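Local coordinates for protein uricase (Bacillus fastidiosus, PDB 4R8X) that probably oxidises urate with molecular oxygen to 5-hydroxyisourate, the first step of urate breakdown to (S)-allantoin, at residues Asn141-Glu149 with Glu161-Ile169; Arg196-Ala207 with Thr263-Trp274. All coordinates share one frame; numbering follows the deposited sequence. Where two conformers were deposited one is given.

Contacts 1 and 2 both join antiparallel strands of one large sheet. Contact 1 lies near the centre of the chain and is mostly buried. Contact 2 is partly buried and runs out to the predicted urate site. The two meet where strand 156-173 pairs with strand 198-208: Asn203 OD1 probably accepts from Asp168 N, and Leu202 N probably donates to Ile169 O. Contact 1 is a hairpin with acidic side chains at both ends. Contact 2 joins strands far apart in sequence, and at the end near the site it brings together three aromatic rings, two arginines and two asparagines. Both contacts also reach the second subunit.

Contact 1: residues Asn141-Glu149 with Glu161-Ile169; sequences NEYVTATVE and EQASGIADI. Unlike the reference sequence in segment 141-149: Val144 (reference Ala).
Glu161 and Glu149 face each other at one end of the hairpin made by strands 143-153 and 156-173. Glu149 N donates to Glu161 O at 2.9 Å, and the return bond is weak. Both side chains are extended on the same face of the sheet, with Glu149 OE1 and Glu161 OE1 4.6 Å apart. Arg110 forms salt bridges to both and Lys50 one to Glu149, which probably offsets the repulsion between the two carboxylates. Thr147 follows on this face, its CB 4.0 Å from Ala163 CB.

At the other end Glu142 lies alongside Ile166, with its CG 4.0 Å from Ile166 CD1. With CG between the backbone N and the carbonyl carbon (chi1 64°), the chain runs beside Ile166 before bending at chi2 toward Arg229, which pairs with OE1. Its OE2 takes a water that also donates to Asp168 O, an atom bonded by Arg140 of the second subunit.

Tyr143 spreads its ring over Ala167. The methyl CB of Ala167 lies over one face, off centre, 3.8 Å from the ring centroid in a CH-pi contact. An alanine in place of Tyr143 would probably leave the Ala167 methyl without the ring over it and open a gap beside Thr145. Thr145 OG1 is 3.2 Å from Gly165 CA, where a CB would clash.

By its topology the hairpin probably joins the two tandem tunnelling folds (T-folds) of the uricase family. Strand 108-125 pairs with the outer edge of strand 143-153, and strand 198-208 with that of strand 156-173. Helix 88-102 packs on Ala146 and Val148, and helix 225-238 on Val144 and Ile166.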
loop_
_atom_site.group_PDB
_atom_site.type_symbol
_atom_site.label_atom_id
_atom_site.label_comp_id
_atom_site.label_asym_id
_atom_site.label_seq_id
_atom_site.Cartn_x
_atom_site.Cartn_y
_atom_site.Cartn_z
ATOM N N ASN D 141 -0.841 -0.768 14.357
ATOM C CA ASN D 141 -2.104 -0.173 14.782
ATOM C C ASN D 141 -1.961 1.330 15.032
ATOM O O ASN D 141 -1.174 2.004 14.364
ATOM C CB ASN D 141 -2.663 -0.920 15.994
ATOM C CG ASN D 141 -3.021 -2.349 15.663
ATOM O OD1 ASN D 141 -3.413 -2.636 14.541
ATOM N ND2 ASN D 141 -2.898 -3.243 16.637
ATOM N N GLU D 142 -2.733 1.866 15.973
ATOM C CA GLU D 142 -2.700 3.308 16.214
ATOM C C GLU D 142 -1.337 3.773 16.718
ATOM O O GLU D 142 -0.598 3.015 17.355
ATOM C CB GLU D 142 -3.804 3.724 17.174
ATOM C CG GLU D 142 -3.673 3.145 18.572
ATOM C CD GLU D 142 -4.475 1.874 18.763
ATOM O OE1 GLU D 142 -4.889 1.621 19.908
ATOM O OE2 GLU D 142 -4.679 1.116 17.792
ATOM N N TYR D 143 -1.001 5.022 16.427
ATOM C CA TYR D 143 0.320 5.518 16.759
ATOM C C TYR D 143 0.261 6.994 17.135
ATOM O O TYR D 143 -0.616 7.730 16.678
ATOM C CB TYR D 143 1.293 5.252 15.601
ATOM C CG TYR D 143 0.910 5.927 14.306
ATOM C CD1 TYR D 143 0.101 5.282 13.371
ATOM C CD2 TYR D 143 1.344 7.215 14.020
ATOM C CE1 TYR D 143 -0.253 5.902 12.182
ATOM C CE2 TYR D 143 1.001 7.843 12.840
ATOM C CZ TYR D 143 0.199 7.190 11.927
ATOM O OH TYR D 143 -0.151 7.825 10.761
ATOM N N VAL D 144 1.208 7.404 17.964
ATOM C CA VAL D 144 1.282 8.763 18.456
ATOM C C VAL D 144 1.822 9.705 17.397
ATOM O O VAL D 144 2.727 9.368 16.643
ATOM C CB VAL D 144 2.180 8.813 19.709
ATOM C CG1 VAL D 144 2.273 10.231 20.260
ATOM C CG2 VAL D 144 1.643 7.876 20.776
ATOM N N THR D 145 1.269 10.913 17.355
ATOM C CA THR D 145 1.751 11.936 16.441
ATOM C C THR D 145 2.075 13.231 17.198
ATOM O O THR D 145 1.559 13.472 18.292
ATOM C CB THR D 145 0.711 12.246 15.336
ATOM O OG1 THR D 145 -0.499 12.727 15.939
ATOM C CG2 THR D 145 0.406 10.986 14.515
ATOM N N ALA D 146 2.946 14.047 16.609
ATOM C CA ALA D 146 3.214 15.391 17.126
ATOM C C ALA D 146 3.823 16.269 16.048
ATOM O O ALA D 146 4.472 15.773 15.130
ATOM C CB ALA D 146 4.123 15.330 18.354
ATOM N N THR D 147 3.602 17.576 16.173
ATOM C CA THR D 147 4.263 18.574 15.344
ATOM C C THR D 147 4.686 19.711 16.242
ATOM O O THR D 147 3.935 20.123 17.123
ATOM C CB THR D 147 3.313 19.149 14.270
ATOM O OG1 THR D 147 2.972 18.125 13.333
ATOM C CG2 THR D 147 3.961 20.281 13.502
ATOM N N VAL D 148 5.906 20.194 16.041
ATOM C CA VAL D 148 6.318 21.440 16.674
ATOM C C VAL D 148 7.005 22.316 15.649
ATOM O O VAL D 148 7.879 21.864 14.925
ATOM C CB VAL D 148 7.270 21.205 17.868
ATOM C CG1 VAL D 148 7.660 22.553 18.491
ATOM C CG2 VAL D 148 6.610 20.329 18.914
ATOM N N GLU D 149 6.588 23.579 15.561
ATOM C CA GLU D 149 7.299 24.534 14.733
ATOM C C GLU D 149 7.710 25.709 15.611
ATOM O O GLU D 149 6.895 26.255 16.363
ATOM C CB GLU D 149 6.457 25.005 13.539
ATOM C CG GLU D 149 7.222 25.929 12.593
ATOM C CD GLU D 149 6.525 26.188 11.264
ATOM O OE1 GLU D 149 5.566 25.479 10.925
ATOM O OE2 GLU D 149 6.948 27.104 10.543
ATOM N N GLU D 161 3.557 26.602 16.215
ATOM C CA GLU D 161 2.565 25.533 16.132
ATOM C C GLU D 161 2.967 24.379 17.037
ATOM O O GLU D 161 4.121 23.981 17.049
ATOM C CB GLU D 161 2.378 25.019 14.703
ATOM C CG GLU D 161 1.394 23.835 14.650
ATOM C CD GLU D 161 0.981 23.422 13.249
ATOM O OE1 GLU D 161 1.424 24.056 12.269
ATOM O OE2 GLU D 161 0.192 22.456 13.135
ATOM N N GLN D 162 2.008 23.856 17.793
ATOM C CA GLN D 162 2.203 22.635 18.563
ATOM C C GLN D 162 0.988 21.740 18.354
ATOM O O GLN D 162 -0.143 22.185 18.527
ATOM C CB GLN D 162 2.412 22.942 20.049
ATOM C CG GLN D 162 2.801 21.746 20.912
ATOM C CD GLN D 162 2.848 22.109 22.383
ATOM O OE1 GLN D 162 1.827 22.445 22.972
ATOM N NE2 GLN D 162 4.038 22.065 22.978
ATOM N N ALA D 163 1.225 20.494 17.946
ATOM C CA ALA D 163 0.160 19.512 17.780
ATOM C C ALA D 163 0.530 18.215 18.485
ATOM O O ALA D 163 1.708 17.859 18.560
ATOM C CB ALA D 163 -0.102 19.247 16.293
ATOM N N SER D 164 -0.487 17.519 18.975
ATOM C CA SER D 164 -0.344 16.229 19.639
ATOM C C SER D 164 -1.508 15.391 19.174
ATOM O O SER D 164 -2.624 15.892 19.048
ATOM C CB SER D 164 -0.452 16.366 21.160
ATOM O OG SER D 164 0.502 17.280 21.644
ATOM N N GLY D 165 -1.274 14.112 18.924
ATOM C CA GLY D 165 -2.379 13.269 18.517
ATOM C C GLY D 165 -2.154 11.778 18.598
ATOM O O GLY D 165 -1.058 11.301 18.906
ATOM N N ILE D 166 -3.234 11.056 18.347
ATOM C CA ILE D 166 -3.187 9.619 18.132
ATOM C C ILE D 166 -3.873 9.368 16.791
ATOM O O ILE D 166 -4.962 9.885 16.519
ATOM C CB ILE D 166 -3.844 8.821 19.295
ATOM C CG1 ILE D 166 -3.686 7.311 19.091
ATOM C CG2 ILE D 166 -5.311 9.153 19.449
ATOM C CD1 ILE D 166 -2.429 6.741 19.718
ATOM N N ALA D 167 -3.216 8.594 15.938
ATOM C CA ALA D 167 -3.676 8.367 14.572
ATOM C C ALA D 167 -4.083 6.911 14.387
ATOM O O ALA D 167 -3.508 6.021 15.010
ATOM C CB ALA D 167 -2.570 8.719 13.589
ATOM N N ASP D 168 -5.091 6.686 13.548
ATOM C CA ASP D 168 -5.458 5.340 13.098
ATOM C C ASP D 168 -6.028 4.419 14.176
ATOM O O ASP D 168 -5.715 3.225 14.206
ATOM C CB ASP D 168 -4.283 4.638 12.405
ATOM C CG ASP D 168 -3.873 5.310 11.112
ATOM O OD1 ASP D 168 -4.568 6.249 10.663
ATOM O OD2 ASP D 168 -2.848 4.889 10.543
ATOM N N ILE D 169 -6.862 4.964 15.053
ATOM C CA ILE D 169 -7.663 4.130 15.945
ATOM C C ILE D 169 -8.766 3.503 15.082
ATOM O O ILE D 169 -9.453 4.209 14.354
ATOM C CB ILE D 169 -8.304 4.976 17.066
ATOM C CG1 ILE D 169 -7.247 5.480 18.045
ATOM C CG2 ILE D 169 -9.374 4.195 17.794
ATOM C CD1 ILE D 169 -7.801 6.478 19.047
HETATM O O HOH W 1 -1.468 2.582 11.500
HETATM O O HOH W 2 -6.246 0.894 15.687
HETATM O O HOH W 3 -1.508 6.298 9.083
#

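Contact 2: residues Arg196-Ala207 with Thr263-Trp274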
loop_
_atom_site.group_PDB
_atom_site.type_symbol
_atom_site.label_atom_id
_atom_site.label_comp_id
_atom_site.label_asym_id
_atom_site.label_seq_id
_atom_site.Cartn_x
_atom_site.Cartn_y
_atom_site.Cartn_z
ATOM N N ARG D 196 -26.145 -2.624 11.277
ATOM C CA ARG D 196 -24.812 -3.209 11.228
ATOM C C ARG D 196 -23.986 -2.655 12.380
ATOM O O ARG D 196 -24.267 -1.570 12.880
ATOM C CB ARG D 196 -24.126 -2.880 9.899
ATOM C CG ARG D 196 -24.829 -3.422 8.672
ATOM C CD ARG D 196 -25.596 -2.326 7.957
ATOM N NE ARG D 196 -24.700 -1.357 7.340
ATOM C CZ ARG D 196 -25.065 -0.130 6.991
ATOM N NH1 ARG D 196 -26.310 0.271 7.208
ATOM N NH2 ARG D 196 -24.189 0.696 6.436
ATOM N N PRO D 197 -22.957 -3.395 12.807
ATOM C CA PRO D 197 -22.087 -2.887 13.874
ATOM C C PRO D 197 -21.350 -1.629 13.412
ATOM O O PRO D 197 -20.729 -1.638 12.354
ATOM C CB PRO D 197 -21.091 -4.036 14.102
ATOM C CG PRO D 197 -21.723 -5.251 13.481
ATOM C CD PRO D 197 -22.581 -4.749 12.362
ATOM N N LEU D 198 -21.436 -0.549 14.179
ATOM C CA LEU D 198 -20.706 0.668 13.835
ATOM C C LEU D 198 -19.188 0.461 13.880
ATOM O O LEU D 198 -18.633 0.042 14.899
ATOM C CB LEU D 198 -21.107 1.815 14.760
ATOM C CG LEU D 198 -20.522 3.184 14.411
ATOM C CD1 LEU D 198 -20.949 3.614 13.014
ATOM C CD2 LEU D 198 -20.926 4.226 15.444
ATOM N N TYR D 199 -18.533 0.765 12.763
ATOM C CA TYR D 199 -17.106 0.540 12.615
ATOM C C TYR D 199 -16.501 1.883 12.229
ATOM O O TYR D 199 -16.839 2.444 11.190
ATOM C CB TYR D 199 -16.865 -0.539 11.550
ATOM C CG TYR D 199 -15.419 -0.945 11.328
ATOM C CD1 TYR D 199 -14.444 -0.750 12.299
ATOM C CD2 TYR D 199 -15.034 -1.530 10.131
ATOM C CE1 TYR D 199 -13.133 -1.121 12.080
ATOM C CE2 TYR D 199 -13.721 -1.894 9.904
ATOM C CZ TYR D 199 -12.784 -1.689 10.883
ATOM O OH TYR D 199 -11.485 -2.044 10.644
ATOM N N ILE D 200 -15.619 2.398 13.086
ATOM C CA ILE D 200 -15.080 3.752 12.937
ATOM C C ILE D 200 -13.554 3.796 12.936
ATOM O O ILE D 200 -12.892 2.990 13.596
ATOM C CB ILE D 200 -15.605 4.703 14.044
ATOM C CG1 ILE D 200 -15.102 4.265 15.422
ATOM C CG2 ILE D 200 -17.124 4.748 14.038
ATOM C CD1 ILE D 200 -15.524 5.196 16.566
ATOM N N PHE D 201 -13.009 4.727 12.159
ATOM C CA PHE D 201 -11.598 5.090 12.226
ATOM C C PHE D 201 -11.568 6.470 12.858
ATOM O O PHE D 201 -12.384 7.323 12.494
ATOM C CB PHE D 201 -10.979 5.198 10.829
ATOM C CG PHE D 201 -10.858 3.887 10.085
ATOM C CD1 PHE D 201 -11.372 2.695 10.596
ATOM C CD2 PHE D 201 -10.197 3.854 8.873
ATOM C CE1 PHE D 201 -11.252 1.506 9.885
ATOM C CE2 PHE D 201 -10.064 2.668 8.164
ATOM C CZ PHE D 201 -10.592 1.496 8.674
ATOM N N LEU D 202 -10.622 6.700 13.768
ATOM C CA LEU D 202 -10.492 7.994 14.446
ATOM C C LEU D 202 -9.047 8.456 14.462
ATOM O O LEU D 202 -8.148 7.684 14.799
ATOM C CB LEU D 202 -10.973 7.919 15.902
ATOM C CG LEU D 202 -12.435 7.611 16.214
ATOM C CD1 LEU D 202 -12.676 7.623 17.715
ATOM C CD2 LEU D 202 -13.356 8.601 15.510
ATOM N N ASN D 203 -8.837 9.713 14.086
ATOM C CA ASN D 203 -7.616 10.430 14.410
ATOM C C ASN D 203 -8.038 11.506 15.384
ATOM O O ASN D 203 -8.981 12.258 15.109
ATOM C CB ASN D 203 -7.003 11.095 13.179
ATOM C CG ASN D 203 -6.568 10.104 12.114
ATOM O OD1 ASN D 203 -6.323 8.931 12.384
ATOM N ND2 ASN D 203 -6.461 10.590 10.882
ATOM N N ILE D 204 -7.377 11.565 16.531
ATOM C CA ILE D 204 -7.733 12.540 17.551
ATOM C C ILE D 204 -6.527 13.399 17.851
ATOM O O ILE D 204 -5.414 12.893 17.977
ATOM C CB ILE D 204 -8.185 11.848 18.841
ATOM C CG1 ILE D 204 -9.247 10.785 18.528
ATOM C CG2 ILE D 204 -8.714 12.871 19.826
ATOM C CD1 ILE D 204 -9.651 9.946 19.729
ATOM N N GLY D 205 -6.739 14.705 17.949
ATOM C CA GLY D 205 -5.677 15.628 18.309
ATOM C C GLY D 205 -6.111 16.544 19.434
ATOM O O GLY D 205 -7.307 16.663 19.707
ATOM N N TRP D 206 -5.149 17.178 20.098
ATOM C CA TRP D 206 -5.460 18.110 21.179
ATOM C C TRP D 206 -4.434 19.233 21.234
ATOM O O TRP D 206 -3.343 19.116 20.668
ATOM C CB TRP D 206 -5.556 17.382 22.531
ATOM C CG TRP D 206 -4.410 16.459 22.806
ATOM C CD1 TRP D 206 -3.275 16.736 23.521
ATOM C CD2 TRP D 206 -4.280 15.107 22.351
ATOM N NE1 TRP D 206 -2.449 15.633 23.544
ATOM C CE2 TRP D 206 -3.042 14.622 22.831
ATOM C CE3 TRP D 206 -5.092 14.259 21.591
ATOM C CZ2 TRP D 206 -2.598 13.326 22.570
ATOM C CZ3 TRP D 206 -4.641 12.976 21.319
ATOM C CH2 TRP D 206 -3.409 12.521 21.811
ATOM N N ALA D 207 -4.805 20.320 21.904
ATOM C CA ALA D 207 -3.919 21.465 22.103
ATOM C C ALA D 207 -3.880 21.806 23.578
ATOM O O ALA D 207 -4.883 21.688 24.261
ATOM C CB ALA D 207 -4.393 22.683 21.308
ATOM N N THR D 263 -7.087 22.981 25.705
ATOM C CA THR D 263 -8.044 23.977 25.232
ATOM C C THR D 263 -9.018 23.401 24.222
ATOM O O THR D 263 -10.149 23.869 24.106
ATOM C CB THR D 263 -7.358 25.176 24.568
ATOM O OG1 THR D 263 -6.550 24.719 23.475
ATOM C CG2 THR D 263 -6.506 25.927 25.568
ATOM N N GLU D 264 -8.578 22.385 23.484
ATOM C CA GLU D 264 -9.428 21.789 22.470
ATOM C C GLU D 264 -9.006 20.377 22.122
ATOM O O GLU D 264 -7.846 19.991 22.285
ATOM C CB GLU D 264 -9.453 22.645 21.196
ATOM C CG GLU D 264 -8.207 22.519 20.327
ATOM C CD GLU D 264 -8.436 22.944 18.879
ATOM O OE1 GLU D 264 -8.278 22.098 17.970
ATOM O OE2 GLU D 264 -8.761 24.124 18.641
ATOM N N VAL D 265 -9.977 19.615 21.636
ATOM C CA VAL D 265 -9.743 18.294 21.071
ATOM C C VAL D 265 -10.340 18.283 19.672
ATOM O O VAL D 265 -11.458 18.733 19.467
ATOM C CB VAL D 265 -10.417 17.204 21.925
ATOM C CG1 VAL D 265 -10.200 15.841 21.297
ATOM C CG2 VAL D 265 -9.856 17.227 23.343
ATOM N N ASN D 266 -9.600 17.757 18.702
ATOM C CA ASN D 266 -10.089 17.738 17.329
ATOM C C ASN D 266 -10.151 16.313 16.795
ATOM O O ASN D 266 -9.428 15.424 17.267
ATOM C CB ASN D 266 -9.251 18.642 16.418
ATOM C CG ASN D 266 -7.767 18.420 16.586
ATOM O OD1 ASN D 266 -7.237 17.397 16.164
ATOM N ND2 ASN D 266 -7.084 19.383 17.202
ATOM N N PHE D 267 -11.041 16.088 15.835
ATOM C CA PHE D 267 -11.295 14.753 15.315
ATOM C C PHE D 267 -11.302 14.748 13.805
ATOM O O PHE D 267 -11.803 15.685 13.172
ATOM C CB PHE D 267 -12.666 14.259 15.770
ATOM C CG PHE D 267 -12.772 14.037 17.239
ATOM C CD1 PHE D 267 -13.146 15.064 18.092
ATOM C CD2 PHE D 267 -12.509 12.791 17.778
ATOM C CE1 PHE D 267 -13.238 14.849 19.456
ATOM C CE2 PHE D 267 -12.604 12.567 19.136
ATOM C CZ PHE D 267 -12.978 13.595 19.981
ATOM N N GLY D 268 -10.753 13.674 13.244
ATOM C CA GLY D 268 -10.979 13.297 11.861
ATOM C C GLY D 268 -11.416 11.843 11.895
ATOM O O GLY D 268 -10.731 11.013 12.489
ATOM N N THR D 269 -12.560 11.535 11.292
ATOM C CA THR D 269 -13.121 10.185 11.340
ATOM C C THR D 269 -13.327 9.564 9.971
ATOM O O THR D 269 -13.356 10.261 8.964
ATOM C CB THR D 269 -14.527 10.194 11.942
ATOM O OG1 THR D 269 -15.439 10.689 10.952
ATOM C CG2 THR D 269 -14.592 11.086 13.156
ATOM N N ASN D 270 -13.482 8.242 9.957
ATOM C CA ASN D 270 -14.106 7.528 8.850
ATOM C C ASN D 270 -15.216 6.658 9.421
ATOM O O ASN D 270 -15.039 6.016 10.463
ATOM C CB ASN D 270 -13.155 6.531 8.175
ATOM C CG ASN D 270 -12.083 7.172 7.312
ATOM O OD1 ASN D 270 -11.298 6.448 6.702
ATOM N ND2 ASN D 270 -12.021 8.501 7.268
ATOM N N ASN D 271 -16.337 6.599 8.715
ATOM C CA ASN D 271 -17.315 5.540 8.911
ATOM C C ASN D 271 -16.984 4.397 7.957
ATOM O O ASN D 271 -17.044 4.565 6.730
ATOM C CB ASN D 271 -18.732 6.050 8.637
ATOM C CG ASN D 271 -19.799 5.070 9.096
ATOM O OD1 ASN D 271 -19.566 3.866 9.146
ATOM N ND2 ASN D 271 -20.965 5.581 9.449
ATOM N N ARG D 272 -16.632 3.241 8.518
ATOM C CA ARG D 272 -16.200 2.089 7.724
ATOM C C ARG D 272 -17.145 0.895 7.862
ATOM O O ARG D 272 -16.785 -0.255 7.572
ATOM C CB ARG D 272 -14.776 1.705 8.118
ATOM C CG ARG D 272 -13.747 2.740 7.702
ATOM C CD ARG D 272 -13.520 2.686 6.200
ATOM N NE ARG D 272 -12.584 3.715 5.759
ATOM C CZ ARG D 272 -12.165 3.845 4.507
ATOM N NH1 ARG D 272 -12.615 3.023 3.574
ATOM N NH2 ARG D 272 -11.302 4.792 4.183
ATOM N N THR D 273 -18.381 1.185 8.253
ATOM C CA THR D 273 -19.356 0.153 8.597
ATOM C C THR D 273 -19.633 -0.822 7.455
ATOM O O THR D 273 -19.800 -0.416 6.309
ATOM C CB THR D 273 -20.665 0.799 9.086
ATOM O OG1 THR D 273 -20.378 1.576 10.257
ATOM C CG2 THR D 273 -21.728 -0.227 9.419
ATOM N N TRP D 274 -19.670 -2.107 7.795
ATOM C CA TRP D 274 -19.921 -3.191 6.850
ATOM C C TRP D 274 -21.333 -3.165 6.247
ATOM O O TRP D 274 -22.229 -2.482 6.754
ATOM C CB TRP D 274 -19.751 -4.533 7.563
ATOM C CG TRP D 274 -18.374 -4.813 8.138
ATOM C CD1 TRP D 274 -17.156 -4.361 7.679
ATOM C CD2 TRP D 274 -18.094 -5.618 9.289
ATOM N NE1 TRP D 274 -16.140 -4.853 8.478
ATOM C CE2 TRP D 274 -16.692 -5.631 9.465
ATOM C CE3 TRP D 274 -18.894 -6.340 10.185
ATOM C CZ2 TRP D 274 -16.079 -6.337 10.513
ATOM C CZ3 TRP D 274 -18.285 -7.044 11.213
ATOM C CH2 TRP D 274 -16.889 -7.043 11.364
HETATM O O HOH W 4 -22.004 -0.068 4.614
HETATM O O HOH W 5 -19.439 -2.967 10.508
HETATM O O HOH W 6 -7.420 15.087 14.575
#
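Arg272 CG lies over the centre of the Phe201 ring, 3.5 Å from its centroid, in a CH-pi contact. Tyr199 CE1 is at the edge of that ring. The Arg272 guanidinium is turned 31° from the ring plane. A bend at its chi2 (-74°) lets NE and NH2 both donate hydrogen bonds, side-on, to Asn270 OD1, from the same face of the amide. One face of the Trp274 indole carries a water held by Pro197 O and Trp274 N. The edge of Tyr199 points toward an indole face in an offset edge-to-face pair, planes 60° apart. Phe15 of the second subunit stacks on Trp274. At the edge of the Arg196 guanidinium, NE donates in plane to Trp274 O at 2.8 Å.

The paired strands 198-208 and 262-271 are probably the second and third strands of a T-fold, whose two helices lie between them in sequence. Arg196 and Asn271 are predicted to bind urate, and Asn271 also O2. Asn271 OD1 accepts from Thr273 N, making an Asx turn, and from Thr273 OG1 at 2.7 Å. Thr273 OG1 in turn accepts from Tyr199 N at 3.2 Å.

Further along, Leu202 CD2 meets Thr269 CG2 at 3.6 Å. Ile204 CG1 touches Phe267 CE2 at 3.8 Å, on the face covered by helix 244-258.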